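Local coordinates for protein inositol 2-dehydrogenase (PDB 4HKT) that oxidises myo-inositol to scyllo-inosose with NAD(+) as the acceptor of the hydride, the first step in the breakdown of this polyol, at residues B[4-9]-B[66-71]; B[28-33]-B[46-51]. One frame throughout, in Å; residues are numbered along the deposited sequence.

Interaction 1 (B[4-9]-B[66-71]); sequences VRFGLL and AVVICT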
ATOM      1  N   VAL B   4      -4.988 -35.641 -22.357  1.00 53.65           N
ATOM      2  CA  VAL B   4      -4.979 -36.429 -21.106  1.00 44.57           C
ATOM      3  C   VAL B   4      -6.408 -36.646 -20.634  1.00 42.12           C
ATOM      4  O   VAL B   4      -7.167 -35.682 -20.423  1.00 41.11           O
ATOM      5  CB  VAL B   4      -4.163 -35.732 -20.004  1.00 43.45           C
ATOM      6  CG1 VAL B   4      -4.161 -36.545 -18.719  1.00 42.23           C
ATOM      7  CG2 VAL B   4      -2.731 -35.525 -20.464  1.00 46.06           C
ATOM      8  N   ARG B   5      -6.780 -37.917 -20.485  1.00 39.73           N
ATOM      9  CA  ARG B   5      -8.124 -38.265 -20.035  0.50 38.84           C
ATOM     10  C   ARG B   5      -8.106 -38.510 -18.523  1.00 37.97           C
ATOM     11  O   ARG B   5      -7.387 -39.384 -18.027  1.00 31.58           O
ATOM     12  CB  ARG B   5      -8.662 -39.488 -20.795  0.50 40.16           C
ATOM     13  CG  ARG B   5      -8.927 -39.222 -22.275  0.50 41.04           C
ATOM     14  CD  ARG B   5      -9.485 -40.432 -23.028  0.50 40.44           C
ATOM     15  NE  ARG B   5     -10.912 -40.631 -22.783  0.50 41.76           N
ATOM     16  CZ  ARG B   5     -11.878 -40.338 -23.652  0.50 43.42           C
ATOM     17  NH1 ARG B   5     -11.581 -39.849 -24.844  0.50 43.72           N
ATOM     18  NH2 ARG B   5     -13.146 -40.555 -23.330  0.50 42.55           N
ATOM     19  N   PHE B   6      -8.911 -37.724 -17.808  1.00 35.63           N
ATOM     20  CA  PHE B   6      -8.934 -37.703 -16.348  1.00 36.16           C
ATOM     21  C   PHE B   6     -10.173 -38.377 -15.765  1.00 34.74           C
ATOM     22  O   PHE B   6     -11.300 -38.162 -16.223  1.00 35.25           O
ATOM     23  CB  PHE B   6      -8.931 -36.245 -15.850  1.00 36.62           C
ATOM     24  CG  PHE B   6      -7.590 -35.572 -15.913  1.00 36.57           C
ATOM     25  CD1 PHE B   6      -6.811 -35.427 -14.767  1.00 36.59           C
ATOM     26  CD2 PHE B   6      -7.106 -35.070 -17.109  1.00 37.25           C
ATOM     27  CE1 PHE B   6      -5.575 -34.810 -14.828  1.00 35.28           C
ATOM     28  CE2 PHE B   6      -5.872 -34.450 -17.182  1.00 35.85           C
ATOM     29  CZ  PHE B   6      -5.105 -34.307 -16.034  1.00 37.35           C
ATOM     30  N   GLY B   7      -9.955 -39.162 -14.725  1.00 31.81           N
ATOM     31  CA  GLY B   7     -11.020 -39.584 -13.843  1.00 31.68           C
ATOM     32  C   GLY B   7     -10.858 -38.791 -12.568  1.00 32.36           C
ATOM     33  O   GLY B   7      -9.736 -38.664 -12.077  1.00 32.19           O
ATOM     34  N   LEU B   8     -11.963 -38.265 -12.046  1.00 31.91           N
ATOM     35  CA  LEU B   8     -11.991 -37.553 -10.772  1.00 34.16           C
ATOM     36  C   LEU B   8     -12.644 -38.451  -9.738  1.00 34.62           C
ATOM     37  O   LEU B   8     -13.728 -38.984  -9.977  1.00 34.12           O
ATOM     38  CB  LEU B   8     -12.792 -36.247 -10.896  1.00 34.16           C
ATOM     39  CG  LEU B   8     -13.091 -35.453  -9.619  1.00 35.13           C
ATOM     40  CD1 LEU B   8     -11.820 -35.138  -8.857  1.00 35.32           C
ATOM     41  CD2 LEU B   8     -13.834 -34.159  -9.933  1.00 37.30           C
ATOM     42  N   LEU B   9     -11.986 -38.608  -8.590  1.00 32.72           N
ATOM     43  CA  LEU B   9     -12.512 -39.380  -7.480  1.00 30.37           C
ATOM     44  C   LEU B   9     -12.745 -38.440  -6.334  1.00 32.38           C
ATOM     45  O   LEU B   9     -11.794 -37.862  -5.785  1.00 31.28           O
ATOM     46  CB  LEU B   9     -11.540 -40.471  -7.043  1.00 30.76           C
ATOM     47  CG  LEU B   9     -10.881 -41.281  -8.151  1.00 29.38           C
ATOM     48  CD1 LEU B   9     -10.049 -42.384  -7.527  1.00 28.47           C
ATOM     49  CD2 LEU B   9     -11.904 -41.872  -9.098  1.00 31.21           C
ATOM     50  N   ALA B  66      -5.204 -40.685 -16.232  1.00 27.26           N
ATOM     51  CA  ALA B  66      -4.776 -40.019 -15.038  1.00 28.56           C
ATOM     52  C   ALA B  66      -5.970 -39.896 -14.123  1.00 26.91           C
ATOM     53  O   ALA B  66      -7.102 -39.738 -14.612  1.00 26.53           O
ATOM     54  CB  ALA B  66      -4.237 -38.644 -15.386  1.00 29.73           C
ATOM     55  N   VAL B  67      -5.712 -39.955 -12.810  1.00 26.51           N
ATOM     56  CA  VAL B  67      -6.737 -39.723 -11.798  1.00 28.15           C
ATOM     57  C   VAL B  67      -6.386 -38.581 -10.868  1.00 28.06           C
ATOM     58  O   VAL B  67      -5.216 -38.328 -10.595  1.00 28.93           O
ATOM     59  CB  VAL B  67      -7.045 -40.968 -10.915  1.00 28.67           C
ATOM     60  CG1 VAL B  67      -7.740 -42.016 -11.747  1.00 32.64           C
ATOM     61  CG2 VAL B  67      -5.796 -41.545 -10.277  1.00 26.66           C
ATOM     62  N   VAL B  68      -7.433 -37.907 -10.403  1.00 28.25           N
ATOM     63  CA  VAL B  68      -7.344 -36.884  -9.385  1.00 27.59           C
ATOM     64  C   VAL B  68      -8.090 -37.445  -8.186  1.00 25.19           C
ATOM     65  O   VAL B  68      -9.291 -37.722  -8.268  1.00 25.20           O
ATOM     66  CB  VAL B  68      -7.984 -35.575  -9.871  1.00 28.35           C
ATOM     67  CG1 VAL B  68      -8.105 -34.587  -8.735  1.00 29.59           C
ATOM     68  CG2 VAL B  68      -7.159 -34.981 -11.015  1.00 29.15           C
ATOM     69  N   ILE B  69      -7.376 -37.628  -7.081  1.00 23.99           N
ATOM     70  CA  ILE B  69      -7.963 -38.223  -5.881  1.00 23.25           C
ATOM     71  C   ILE B  69      -8.273 -37.108  -4.869  1.00 26.19           C
ATOM     72  O   ILE B  69      -7.352 -36.470  -4.293  1.00 21.59           O
ATOM     73  CB  ILE B  69      -7.048 -39.283  -5.248  1.00 22.79           C
ATOM     74  CG1 ILE B  69      -6.671 -40.363  -6.260  1.00 23.95           C
ATOM     75  CG2 ILE B  69      -7.702 -39.861  -3.999  1.00 22.81           C
ATOM     76  CD1 ILE B  69      -5.522 -41.262  -5.825  1.00 23.16           C
ATOM     77  N   CYS B  70      -9.579 -36.889  -4.694  1.00 26.99           N
ATOM     78  CA  CYS B  70     -10.156 -35.894  -3.807  1.00 28.36           C
ATOM     79  C   CYS B  70     -11.125 -36.563  -2.822  1.00 26.67           C
ATOM     80  O   CYS B  70     -12.012 -35.916  -2.322  1.00 25.75           O
ATOM     81  CB  CYS B  70     -10.929 -34.851  -4.632  1.00 30.40           C
ATOM     82  SG  CYS B  70      -9.851 -34.019  -5.816  1.00 37.93           S
ATOM     83  N   THR B  71     -10.959 -37.850  -2.576  1.00 25.91           N
ATOM     84  CA  THR B  71     -11.805 -38.574  -1.634  1.00 27.01           C
ATOM     85  C   THR B  71     -11.326 -38.310  -0.205  1.00 27.14           C
ATOM     86  O   THR B  71     -10.324 -37.639   0.006  1.00 28.75           O
ATOM     87  CB  THR B  71     -11.757 -40.084  -1.941  1.00 27.63           C
ATOM     88  OG1 THR B  71     -10.394 -40.467  -2.123  1.00 26.99           O
ATOM     89  CG2 THR B  71     -12.556 -40.416  -3.200  1.00 28.03           C
TER
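The carbonyl oxygen of A66 is gripped twice: G7 N donates a hydrogen bond to A66 O at 2.9 Å, and a CA-H...O contact brings F6 CA to 3.2 Å from A66 O. The ladder starts with A66 N donating less straightly to R5 O (136°). One step on, G7 O accepts from V68 N and meets the CA-H of V67. V68 O then takes L9 N, and C70 N ends the ladder on L9 O at 2.7 Å. G7 thus bonds to A66 and V68 on either side of V67, and L9 likewise to V68 and C70 around I69, the parallel pattern, with strands crossing at -27°. F6, L8, A66 and V68 share one face of the sheet. A66 CB sits over the F6 ring, 4.1 Å above its plane and nearer the ring's margin than its middle, while V68 CG2 meets F6 CD1 at the ring edge (3.8 Å). L8 CG stands anti to the backbone N (chi1 172°); L8 CD1 touches V68 CG1 and C70 SG. On the other face, L9 CD1 runs beside I69 CG1, 4.1 Å away. Helix 13-24 packs on the F6 face, helix 76-85 on the L9 face, and strands 28-34 and 89-93 flank this Rossmann-fold pair.

Interaction 2 (B[28-33]-B[46-51]); sequences ARLVAV and GAYGCE. With NA (sodium ion), chain C.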
ATOM      1  N   ALA B  28      -6.550 -31.319 -21.585  1.00 44.49           N
ATOM      2  CA  ALA B  28      -7.153 -32.325 -20.709  1.00 46.71           C
ATOM      3  C   ALA B  28      -8.637 -32.408 -20.901  1.00 45.31           C
ATOM      4  O   ALA B  28      -9.271 -31.399 -21.211  1.00 48.54           O
ATOM      5  CB  ALA B  28      -6.867 -31.978 -19.257  1.00 49.01           C
ATOM      6  N   ARG B  29      -9.194 -33.596 -20.679  1.00 43.93           N
ATOM      7  CA  ARG B  29     -10.642 -33.794 -20.696  1.00 44.53           C
ATOM      8  C   ARG B  29     -11.078 -34.544 -19.452  1.00 40.52           C
ATOM      9  O   ARG B  29     -10.494 -35.564 -19.098  1.00 43.09           O
ATOM     10  CB  ARG B  29     -11.083 -34.601 -21.940  1.00 51.37           C
ATOM     11  CG  ARG B  29     -12.605 -34.797 -22.062  1.00 58.02           C
ATOM     12  CD  ARG B  29     -13.032 -35.796 -23.145  1.00 63.50           C
ATOM     13  NE  ARG B  29     -12.391 -35.524 -24.437  1.00 70.24           N
ATOM     14  CZ  ARG B  29     -11.362 -36.201 -24.958  1.00 70.74           C
ATOM     15  NH1 ARG B  29     -10.831 -37.241 -24.327  1.00 67.60           N
ATOM     16  NH2 ARG B  29     -10.862 -35.836 -26.136  1.00 70.38           N
ATOM     17  N   LEU B  30     -12.135 -34.063 -18.820  1.00 38.02           N
ATOM     18  CA  LEU B  30     -12.754 -34.778 -17.727  1.00 39.41           C
ATOM     19  C   LEU B  30     -13.751 -35.791 -18.300  1.00 41.96           C
ATOM     20  O   LEU B  30     -14.754 -35.420 -18.911  1.00 40.72           O
ATOM     21  CB  LEU B  30     -13.455 -33.809 -16.782  1.00 38.33           C
ATOM     22  CG  LEU B  30     -14.082 -34.458 -15.555  1.00 39.47           C
ATOM     23  CD1 LEU B  30     -13.020 -35.145 -14.706  1.00 41.10           C
ATOM     24  CD2 LEU B  30     -14.798 -33.410 -14.735  1.00 39.85           C
ATOM     25  N   VAL B  31     -13.451 -37.067 -18.085  1.00 42.87           N
ATOM     26  CA  VAL B  31     -14.185 -38.197 -18.661  1.00 41.52           C
ATOM     27  C   VAL B  31     -15.151 -38.795 -17.646  1.00 43.07           C
ATOM     28  O   VAL B  31     -16.298 -39.085 -17.985  1.00 47.27           O
ATOM     29  CB  VAL B  31     -13.193 -39.296 -19.125  1.00 40.22           C
ATOM     30  CG1 VAL B  31     -13.915 -40.556 -19.578  1.00 40.18           C
ATOM     31  CG2 VAL B  31     -12.295 -38.757 -20.225  1.00 39.17           C
ATOM     32  N   ALA B  32     -14.694 -38.983 -16.405  1.00 39.14           N
ATOM     33  CA  ALA B  32     -15.486 -39.681 -15.399  1.00 39.20           C
ATOM     34  C   ALA B  32     -15.338 -39.092 -14.008  1.00 39.87           C
ATOM     35  O   ALA B  32     -14.255 -38.655 -13.630  1.00 37.64           O
ATOM     36  CB  ALA B  32     -15.124 -41.153 -15.380  1.00 39.66           C
ATOM     37  N   VAL B  33     -16.445 -39.045 -13.277  1.00 39.67           N
ATOM     38  CA  VAL B  33     -16.443 -38.695 -11.864  1.00 42.01           C
ATOM     39  C   VAL B  33     -16.967 -39.864 -11.046  1.00 41.09           C
ATOM     40  O   VAL B  33     -17.860 -40.579 -11.494  1.00 37.96           O
ATOM     41  CB  VAL B  33     -17.361 -37.504 -11.567  1.00 45.13           C
ATOM     42  CG1 VAL B  33     -17.303 -37.134 -10.079  1.00 45.18           C
ATOM     43  CG2 VAL B  33     -16.964 -36.326 -12.424  1.00 50.96           C
ATOM     44  N   GLY B  46     -23.296 -33.661 -14.449  1.00 57.00           N
ATOM     45  CA  GLY B  46     -24.250 -32.716 -15.010  1.00 62.93           C
ATOM     46  C   GLY B  46     -23.553 -31.485 -15.568  1.00 65.69           C
ATOM     47  O   GLY B  46     -23.620 -31.214 -16.769  1.00 66.30           O
ATOM     48  N   ALA B  47     -22.847 -30.769 -14.696  1.00 68.22           N
ATOM     49  CA  ALA B  47     -22.234 -29.471 -15.044  1.00 63.29           C
ATOM     50  C   ALA B  47     -21.108 -29.529 -16.084  1.00 63.00           C
ATOM     51  O   ALA B  47     -20.851 -28.527 -16.750  1.00 66.04           O
ATOM     52  CB  ALA B  47     -21.742 -28.767 -13.784  1.00 61.69           C
ATOM     53  N   TYR B  48     -20.431 -30.671 -16.218  1.00 60.77           N
ATOM     54  CA  TYR B  48     -19.297 -30.786 -17.159  1.00 58.66           C
ATOM     55  C   TYR B  48     -19.532 -31.776 -18.301  1.00 57.04           C
ATOM     56  O   TYR B  48     -18.696 -31.895 -19.188  1.00 60.20           O
ATOM     57  CB  TYR B  48     -18.002 -31.147 -16.404  1.00 56.18           C
ATOM     58  CG  TYR B  48     -17.531 -30.055 -15.462  1.00 53.81           C
ATOM     59  CD1 TYR B  48     -16.735 -29.003 -15.919  1.00 52.85           C
ATOM     60  CD2 TYR B  48     -17.900 -30.065 -14.123  1.00 53.43           C
ATOM     61  CE1 TYR B  48     -16.320 -28.000 -15.066  1.00 52.30           C
ATOM     62  CE2 TYR B  48     -17.489 -29.070 -13.259  1.00 55.76           C
ATOM     63  CZ  TYR B  48     -16.702 -28.042 -13.731  1.00 54.68           C
ATOM     64  OH  TYR B  48     -16.308 -27.067 -12.856  1.00 52.31           O
ATOM     65  N   GLY B  49     -20.652 -32.494 -18.272  1.00 56.07           N
ATOM     66  CA  GLY B  49     -20.981 -33.434 -19.337  1.00 56.35           C
ATOM     67  C   GLY B  49     -20.091 -34.663 -19.430  1.00 57.77           C
ATOM     68  O   GLY B  49     -19.900 -35.213 -20.520  1.00 56.55           O
ATOM     69  N   CYS B  50     -19.546 -35.097 -18.292  1.00 57.42           N
ATOM     70  CA  CYS B  50     -18.773 -36.343 -18.216  1.00 56.20           C
ATOM     71  C   CYS B  50     -19.630 -37.392 -17.509  1.00 56.44           C
ATOM     72  O   CYS B  50     -20.716 -37.069 -17.031  1.00 57.86           O
ATOM     73  CB  CYS B  50     -17.469 -36.115 -17.454  1.00 53.04           C
ATOM     74  SG  CYS B  50     -17.740 -35.800 -15.704  1.00 48.99           S
ATOM     75  N   GLU B  51     -19.136 -38.629 -17.427  1.00 53.11           N
ATOM     76  CA  GLU B  51     -19.928 -39.762 -16.937  1.00 51.00           C
ATOM     77  C   GLU B  51     -19.768 -39.953 -15.434  1.00 50.06           C
ATOM     78  O   GLU B  51     -18.733 -39.626 -14.862  1.00 48.98           O
ATOM     79  CB  GLU B  51     -19.489 -41.053 -17.627  1.00 51.20           C
ATOM     80  CG  GLU B  51     -19.323 -40.960 -19.140  1.00 53.38           C
ATOM     81  CD  GLU B  51     -18.693 -42.209 -19.730  1.00 53.84           C
ATOM     82  OE1 GLU B  51     -19.080 -43.320 -19.316  1.00 53.22           O
ATOM     83  OE2 GLU B  51     -17.790 -42.089 -20.587  1.00 54.46           O
TER
HETATM   84 NA    NA C 410     -10.429 -29.375 -20.725  1.00 64.35          NA
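V33 N donates to E51 O at 2.8 Å in an almost straight bond (168°), and E51 N donates to V31 O at 2.9 Å. Together the two bonds straddle A32 and make a parallel bridge between A32 and E51, backed by the CA-H of A32, which also faces E51 O. V31 departs from extended geometry with a psi of -45°, a kink near which L30 O and V31 O each lie about 3.2 Å from C50 CB. The thiol of C50 carries the apolar part. C50 SG stands between the backbone N and the carbonyl carbon (chi1 69°); C50 SG lies a close 3.4 Å from V33 CG2 and 3.9 Å from L30 CG. Farther out, L30 CD2 approaches Y48 CB, and the Y48 side chain touches A19, K20 and S23 of helix 13-24. Between Y48 and C50, G49 leaves the helix with positive phi. At the start of strand 28-34, A28 O binds the sodium ion at 2.4 Å, which S23 O and N25 O also bind. The E51 carboxylate forms a salt bridge with R53. The join within this beta-alpha-beta unit thus rests on backbone bonding and a buried thiol, and the acidic charge is probably balanced by R53 beside it.

How the interactions relate
Both contacts build the same parallel Rossmann sheet, whose first four of six strands run 51-52, 28-34, 4-9, 66-69. Interaction 1 lies in the buried middle, where a run of five backbone bonds is flanked by hydrocarbon on each face. Interaction 2 is partly buried at one edge of the sheet, strand 51-52, with a single bridge and an exposed acid; its sodium ion sits at the far end of strand 28-34. In sequence, interaction 2 is nested inside the loop that interaction 1 closes. Neighbouring strands 4-9 and 28-34 join them: a probable hydrogen bond links L8 N to A32 O (2.8 Å), and F6 CE2 packs on A28 CB at 3.4 Å, close to the metal site.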